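Local coordinates for Myo-inositol dehydrogenase (Corynebacterium glutamicum, PDB 3EUW) that oxidises myo-inositol, probably with NAD+ as hydride acceptor, and works as a tetrameric member of the Gfo/Idh/MocA oxidoreductase family, at the interface of chains A and B and the interface of chains A and C. Numbering follows the deposited sequence. Chains: chain A/B/C, Myo-inositol dehydrogenase.

Contact 1: the interface of chains A and B. Residues chain A 152, 154, 235, 240; chain B 242, 244, 249.
B:Glu242 pushes its carboxylate between two arginines of chain A, and each guanidinium group grips it end-on. A:Arg154 sends both terminal nitrogens to one oxygen: NH1 lies 2.8 Å and NH2 3.0 Å from B:Glu242 OE2, nearly along that atom's C-O axis, with the two flat groups 64° apart. A:Arg240 is turned less steeply, 35° from the carboxylate, and divides its bonds. Its NH1 is 3.0 Å from OE1 of B:Glu242, while its NH2 is 3.1 Å from OE2, both syn but tilted out of the carboxylate plane. OE2 thus accepts from both A:Arg154 nitrogens and from A:Arg240 NH2, and the paired positive charges would probably favour an ionised carboxylate. A:Arg154 is clamped flat: B:Phe244 stacks on one face, with NE 3.7 Å from the ring centroid in a cation-pi contact, and CG2 of A:Ile152 lies over the opposite face. A further bond, 3.3 Å from NH1 of A:Arg154 to OH of A:Tyr235, steadies it from within chain A. A bend at chi3 (-75°) turns the guanidinium of A:Arg240 towards B:Glu242, beside the selenomethionine methyl of B:Met249. The arginines come from strands 146-154 and 238-245 of chain A, and B:Glu242 stands on strand 238-245 of chain B, placing this charged cluster between sheets of both subunits.

Contact 2: the interface of chains A and C. Residues chain A 130, 133-134, 137, 250-252; chain C 260-261.
The backbone oxygen of A:Ala251 accepts the shortest direct hydrogen bond here, with N of C:Arg261 at 2.8 Å. The reciprocal bond, from N of A:Ala251 to O of C:Arg261, measures 3.0 Å and completes an antiparallel bridge between strand 248-252 of chain A and strand 260-263 of chain C. A second bridge pairs A:Ala252 with C:Val260, which sets the register. C:Val260 loses more surface to the partner than any other residue of the patch, 78 Å², because its side chain fills the groove between the chain A strand and helix 129-139. With CG1 anti to the backbone N (chi1 178°), the two methyls diverge to different neighbours. CG2 faces the helix, 3.6 Å from CG1 of A:Ile134, and also approaches the backbone of A:Ser130. CG1 points towards A:Arg137, whose NH1 is 3.5 Å away, and towards A:Leu250, whose CD2 lies at 4.1 Å. That same CD2 sits over the centre of the A:Arg137 guanidinium, 4.0 Å above its plane; a leucine methyl covers one face of the group and a water lies at its edge. The water stands 3.0 Å from NH1 of A:Arg137 and also meets the backbone O of C:Val260, tying the helix to the partner strand. By joining beta strands of two subunits and seating the valine between that strand and helix 129-139, this contact helps hold the tetramer together.

Contact 3: the interface of chains A and B. Residues chain A 147-148, 222, 224; chain B 199, 212, 228-230.
A:Gln148 and B:Gln212 reach towards each other from opposite directions, with their amide planes only 21° apart. CG of A:Gln148 lies 3.6 Å from CD of B:Gln212, setting the carbon chain of one against the amide of the other. The A:Gln148 amide gives the clearest polar bond: NE2 donates to the backbone O of B:Asn229 at 2.9 Å. The acceptor lies in the glutamine's amide plane, yet the donor stands 45° above the carbonyl plane, off the lone pairs. The carbonyl oxygen of the same amide, OE1 of A:Gln148, comes 3.5 Å from CG1 of B:Val228. B:Gln212, with CG anti to the backbone N (chi1 -165°), slides past A:Leu224, its CG 3.8 Å from CD1 of the leucine. Its NE2 makes a weak 3.2 Å bond to O of A:Gly222, but OE1 is modelled 3.0 Å from O of A:Glu147, a clash of acceptors. Turned over, OE1 would face the A:Gly222 oxygen, so neither way round is clearly settled. Farther along, B:Val199 crosses A:Glu147, and a water joins OE2 of the glutamate to the valine's backbone O. The patch links strands 146-154 and 224-230 of chain A to strands 212-219 and 224-230 of chain B, with loop residues A:Gly222 and B:Val199 at its margin.

Contact 1: the interface of chains A and B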
loop_
_atom_site.group_PDB
_atom_site.type_symbol
_atom_site.label_atom_id
_atom_site.label_comp_id
_atom_site.label_asym_id
_atom_site.label_seq_id
_atom_site.Cartn_x
_atom_site.Cartn_y
_atom_site.Cartn_z
ATOM N N ILE A 152 -15.496 -5.372 -8.968
ATOM C CA ILE A 152 -14.711 -6.418 -9.600
ATOM C C ILE A 152 -14.729 -7.649 -8.727
ATOM O O ILE A 152 -14.133 -7.680 -7.640
ATOM C CB ILE A 152 -13.255 -5.977 -9.832
ATOM C CG1 ILE A 152 -13.234 -4.760 -10.765
ATOM C CG2 ILE A 152 -12.443 -7.141 -10.415
ATOM C CD1 ILE A 152 -11.849 -4.184 -11.037
ATOM N N ARG A 154 -14.115 -11.818 -8.906
ATOM C CA ARG A 154 -13.589 -12.942 -9.656
ATOM C C ARG A 154 -13.483 -14.150 -8.737
ATOM O O ARG A 154 -12.817 -14.102 -7.701
ATOM C CB ARG A 154 -12.218 -12.599 -10.244
ATOM C CG ARG A 154 -12.249 -11.424 -11.210
ATOM C CD ARG A 154 -10.826 -11.037 -11.636
ATOM N NE ARG A 154 -10.806 -10.089 -12.743
ATOM C CZ ARG A 154 -10.032 -9.011 -12.798
ATOM N NH1 ARG A 154 -9.191 -8.725 -11.802
ATOM N NH2 ARG A 154 -10.114 -8.207 -13.843
ATOM N N TYR A 235 -4.887 -15.470 -7.735
ATOM C CA TYR A 235 -4.471 -15.001 -6.420
ATOM C C TYR A 235 -5.516 -15.049 -5.306
ATOM O O TYR A 235 -5.264 -14.565 -4.206
ATOM C CB TYR A 235 -3.910 -13.586 -6.549
ATOM C CG TYR A 235 -4.817 -12.644 -7.316
ATOM C CD1 TYR A 235 -5.879 -11.986 -6.681
ATOM C CD2 TYR A 235 -4.624 -12.424 -8.681
ATOM C CE1 TYR A 235 -6.733 -11.132 -7.394
ATOM C CE2 TYR A 235 -5.463 -11.572 -9.408
ATOM C CZ TYR A 235 -6.516 -10.932 -8.760
ATOM O OH TYR A 235 -7.342 -10.113 -9.490
ATOM N N ARG A 240 -13.357 -6.504 -5.040
ATOM C CA ARG A 240 -13.086 -5.090 -4.895
ATOM C C ARG A 240 -14.288 -4.247 -5.275
ATOM O O ARG A 240 -15.131 -4.658 -6.084
ATOM C CB ARG A 240 -11.875 -4.697 -5.747
ATOM C CG ARG A 240 -10.542 -5.185 -5.190
ATOM C CD ARG A 240 -9.403 -4.865 -6.156
ATOM N NE ARG A 240 -9.415 -5.754 -7.311
ATOM C CZ ARG A 240 -9.094 -5.389 -8.553
ATOM N NH1 ARG A 240 -8.750 -4.132 -8.809
ATOM N NH2 ARG A 240 -9.082 -6.289 -9.535
ATOM N N GLU B 242 -5.283 -2.113 -15.574
ATOM C CA GLU B 242 -5.219 -3.444 -15.014
ATOM C C GLU B 242 -5.320 -4.506 -16.107
ATOM O O GLU B 242 -6.285 -4.519 -16.875
ATOM C CB GLU B 242 -6.365 -3.598 -14.009
ATOM C CG GLU B 242 -6.614 -5.015 -13.541
ATOM C CD GLU B 242 -7.732 -5.124 -12.496
ATOM O OE1 GLU B 242 -7.849 -4.242 -11.621
ATOM O OE2 GLU B 242 -8.476 -6.124 -12.537
ATOM N N PHE B 244 -5.638 -8.430 -16.651
ATOM C CA PHE B 244 -5.940 -9.665 -15.941
ATOM C C PHE B 244 -5.816 -10.852 -16.881
ATOM O O PHE B 244 -6.460 -10.897 -17.932
ATOM C CB PHE B 244 -7.357 -9.633 -15.350
ATOM C CG PHE B 244 -7.775 -10.935 -14.716
ATOM C CD1 PHE B 244 -7.299 -11.292 -13.459
ATOM C CD2 PHE B 244 -8.595 -11.832 -15.400
ATOM C CE1 PHE B 244 -7.629 -12.529 -12.884
ATOM C CE2 PHE B 244 -8.936 -13.083 -14.835
ATOM C CZ PHE B 244 -8.447 -13.428 -13.574
HETATM N N MSE B 249 -2.240 -11.182 -12.523
HETATM C CA MSE B 249 -2.658 -9.851 -12.903
HETATM C C MSE B 249 -1.570 -8.797 -12.705
HETATM O O MSE B 249 -0.756 -8.894 -11.782
HETATM C CB MSE B 249 -3.909 -9.479 -12.109
HETATM C CG MSE B 249 -4.590 -8.268 -12.648
HETATM SE SE MSE B 249 -4.119 -6.813 -11.529
HETATM C CE MSE B 249 -5.873 -6.438 -10.811
#

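Contact 2: the interface of chains A and C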
loop_
_atom_site.group_PDB
_atom_site.type_symbol
_atom_site.label_atom_id
_atom_site.label_comp_id
_atom_site.label_asym_id
_atom_site.label_seq_id
_atom_site.Cartn_x
_atom_site.Cartn_y
_atom_site.Cartn_z
ATOM N N SER A 130 -16.216 -3.416 5.462
ATOM C CA SER A 130 -15.668 -2.504 4.454
ATOM C C SER A 130 -16.747 -2.004 3.493
ATOM O O SER A 130 -16.955 -0.807 3.361
ATOM C CB SER A 130 -14.539 -3.181 3.663
ATOM O OG SER A 130 -13.500 -3.626 4.523
ATOM N N ALA A 133 -19.330 0.112 5.313
ATOM C CA ALA A 133 -18.772 1.412 5.674
ATOM C C ALA A 133 -18.851 2.356 4.465
ATOM O O ALA A 133 -19.318 3.497 4.574
ATOM C CB ALA A 133 -17.329 1.251 6.125
ATOM N N ILE A 134 -18.399 1.870 3.314
ATOM C CA ILE A 134 -18.432 2.659 2.093
ATOM C C ILE A 134 -19.847 3.124 1.768
ATOM O O ILE A 134 -20.052 4.266 1.377
ATOM C CB ILE A 134 -17.885 1.851 0.895
ATOM C CG1 ILE A 134 -16.417 1.509 1.137
ATOM C CG2 ILE A 134 -18.047 2.654 -0.405
ATOM C CD1 ILE A 134 -15.781 0.683 0.011
ATOM N N ARG A 137 -20.857 5.821 4.374
ATOM C CA ARG A 137 -20.089 7.047 4.226
ATOM C C ARG A 137 -20.520 7.771 2.957
ATOM O O ARG A 137 -20.565 8.997 2.928
ATOM C CB ARG A 137 -18.590 6.731 4.241
ATOM C CG ARG A 137 -18.137 6.150 5.584
ATOM C CD ARG A 137 -16.686 5.676 5.568
ATOM N NE ARG A 137 -15.744 6.769 5.345
ATOM C CZ ARG A 137 -14.427 6.620 5.271
ATOM N NH1 ARG A 137 -13.880 5.417 5.402
ATOM N NH2 ARG A 137 -13.653 7.675 5.062
ATOM N N LEU A 250 -14.115 6.327 -2.699
ATOM C CA LEU A 250 -13.980 5.411 -1.583
ATOM C C LEU A 250 -13.838 4.050 -2.230
ATOM O O LEU A 250 -14.669 3.656 -3.038
ATOM C CB LEU A 250 -15.230 5.446 -0.700
ATOM C CG LEU A 250 -15.363 6.695 0.177
ATOM C CD1 LEU A 250 -16.717 6.723 0.842
ATOM C CD2 LEU A 250 -14.251 6.701 1.235
ATOM N N ALA A 251 -12.774 3.336 -1.901
ATOM C CA ALA A 251 -12.576 2.024 -2.481
ATOM C C ALA A 251 -12.176 1.050 -1.385
ATOM O O ALA A 251 -11.577 1.454 -0.387
ATOM C CB ALA A 251 -11.497 2.083 -3.568
ATOM N N ALA A 252 -12.531 -0.219 -1.575
ATOM C CA ALA A 252 -12.212 -1.268 -0.629
ATOM C C ALA A 252 -11.248 -2.255 -1.269
ATOM O O ALA A 252 -11.482 -2.736 -2.373
ATOM C CB ALA A 252 -13.483 -1.998 -0.180
ATOM N N VAL C 260 -11.161 0.035 3.676
ATOM C CA VAL C 260 -11.612 1.214 2.949
ATOM C C VAL C 260 -10.539 2.285 2.862
ATOM O O VAL C 260 -9.775 2.500 3.801
ATOM C CB VAL C 260 -12.860 1.850 3.613
ATOM C CG1 VAL C 260 -13.279 3.111 2.841
ATOM C CG2 VAL C 260 -14.000 0.840 3.662
ATOM N N ARG C 261 -10.489 2.956 1.721
ATOM C CA ARG C 261 -9.543 4.045 1.517
ATOM C C ARG C 261 -10.262 5.178 0.806
ATOM O O ARG C 261 -11.017 4.952 -0.145
ATOM C CB ARG C 261 -8.348 3.585 0.687
ATOM C CG ARG C 261 -7.406 2.628 1.421
ATOM C CD ARG C 261 -6.336 2.105 0.479
ATOM N NE ARG C 261 -5.494 1.097 1.109
ATOM C CZ ARG C 261 -4.474 1.376 1.902
ATOM N NH1 ARG C 261 -4.167 2.639 2.162
ATOM N NH2 ARG C 261 -3.763 0.389 2.428
HETATM O O HOH W 1 -10.928 4.861 5.653
#

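Contact 3: the interface of chains A and B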
loop_
_atom_site.group_PDB
_atom_site.type_symbol
_atom_site.label_atom_id
_atom_site.label_comp_id
_atom_site.label_asym_id
_atom_site.label_seq_id
_atom_site.Cartn_x
_atom_site.Cartn_y
_atom_site.Cartn_z
ATOM N N GLU A 147 -21.399 9.008 -8.548
ATOM C CA GLU A 147 -21.461 9.064 -9.998
ATOM C C GLU A 147 -21.113 7.742 -10.684
ATOM O O GLU A 147 -21.689 7.400 -11.722
ATOM C CB GLU A 147 -20.547 10.181 -10.508
ATOM C CG GLU A 147 -20.933 11.559 -9.956
ATOM C CD GLU A 147 -19.938 12.651 -10.318
ATOM O OE1 GLU A 147 -18.840 12.329 -10.828
ATOM O OE2 GLU A 147 -20.250 13.835 -10.083
ATOM N N GLN A 148 -20.178 6.999 -10.101
ATOM C CA GLN A 148 -19.760 5.723 -10.664
ATOM C C GLN A 148 -19.526 4.721 -9.548
ATOM O O GLN A 148 -19.086 5.088 -8.453
ATOM C CB GLN A 148 -18.462 5.886 -11.453
ATOM C CG GLN A 148 -18.463 7.034 -12.414
ATOM C CD GLN A 148 -17.211 7.079 -13.264
ATOM O OE1 GLN A 148 -16.103 6.804 -12.789
ATOM N NE2 GLN A 148 -17.377 7.445 -14.525
ATOM N N GLY A 222 -28.389 9.133 -13.733
ATOM C CA GLY A 222 -27.185 9.161 -14.544
ATOM C C GLY A 222 -26.005 8.420 -13.937
ATOM O O GLY A 222 -24.907 8.456 -14.485
ATOM N N LEU A 224 -23.512 5.474 -13.159
ATOM C CA LEU A 224 -23.072 4.342 -13.970
ATOM C C LEU A 224 -22.463 3.303 -13.052
ATOM O O LEU A 224 -21.484 3.578 -12.349
ATOM C CB LEU A 224 -22.037 4.775 -15.022
ATOM C CG LEU A 224 -22.590 5.704 -16.119
ATOM C CD1 LEU A 224 -21.471 6.088 -17.084
ATOM C CD2 LEU A 224 -23.741 5.003 -16.871
ATOM N N VAL B 199 -23.884 13.611 -15.448
ATOM C CA VAL B 199 -24.113 13.731 -14.014
ATOM C C VAL B 199 -23.609 14.958 -13.278
ATOM O O VAL B 199 -23.890 15.104 -12.088
ATOM C CB VAL B 199 -23.538 12.513 -13.267
ATOM C CG1 VAL B 199 -24.301 11.279 -13.650
ATOM C CG2 VAL B 199 -22.044 12.345 -13.598
ATOM N N GLN B 212 -19.386 11.481 -18.681
ATOM C CA GLN B 212 -19.082 10.205 -18.033
ATOM C C GLN B 212 -19.424 9.023 -18.962
ATOM O O GLN B 212 -20.564 8.973 -19.469
ATOM C CB GLN B 212 -19.919 10.121 -16.782
ATOM C CG GLN B 212 -19.535 9.092 -15.816
ATOM C CD GLN B 212 -20.482 9.076 -14.635
ATOM O OE1 GLN B 212 -20.040 9.154 -13.508
ATOM N NE2 GLN B 212 -21.776 8.960 -14.888
ATOM N N VAL B 228 -13.351 3.033 -18.258
ATOM C CA VAL B 228 -14.181 3.919 -17.460
ATOM C C VAL B 228 -13.606 5.338 -17.566
ATOM O O VAL B 228 -12.419 5.546 -17.336
ATOM C CB VAL B 228 -14.198 3.475 -15.983
ATOM C CG1 VAL B 228 -14.982 4.483 -15.124
ATOM C CG2 VAL B 228 -14.832 2.094 -15.886
ATOM N N ASN B 229 -14.443 6.303 -17.936
ATOM C CA ASN B 229 -13.997 7.697 -18.065
ATOM C C ASN B 229 -14.912 8.625 -17.271
ATOM O O ASN B 229 -16.074 8.312 -17.011
ATOM C CB ASN B 229 -14.051 8.178 -19.528
ATOM C CG ASN B 229 -12.933 7.628 -20.395
ATOM O OD1 ASN B 229 -11.954 7.059 -19.909
ATOM N ND2 ASN B 229 -13.066 7.831 -21.705
ATOM N N SER B 230 -14.364 9.772 -16.901
ATOM C CA SER B 230 -15.096 10.820 -16.220
ATOM C C SER B 230 -14.321 12.087 -16.518
ATOM O O SER B 230 -13.096 12.059 -16.571
ATOM C CB SER B 230 -15.148 10.602 -14.717
ATOM O OG SER B 230 -15.645 11.772 -14.100
HETATM O O HOH W 2 -22.537 14.927 -9.838
#

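Contact 1 and contact 3 belong to the same two-fold interface of chains A and B, with C-alpha centres about 21 Å apart; contact 2 joins A to C, about 18 Å from each. Strand 146-154 of chain A runs through contacts 1 and 3, linking the charged cluster with the glutamine patch. Strand 248-252 appears in contact 1 from chain B and in contact 2 from chain A, so every copy uses it towards two different neighbours. One subunit therefore engages partners about distinct two-fold axes with closely spaced elements, as fits the tetramer, and the two interfaces may support each other.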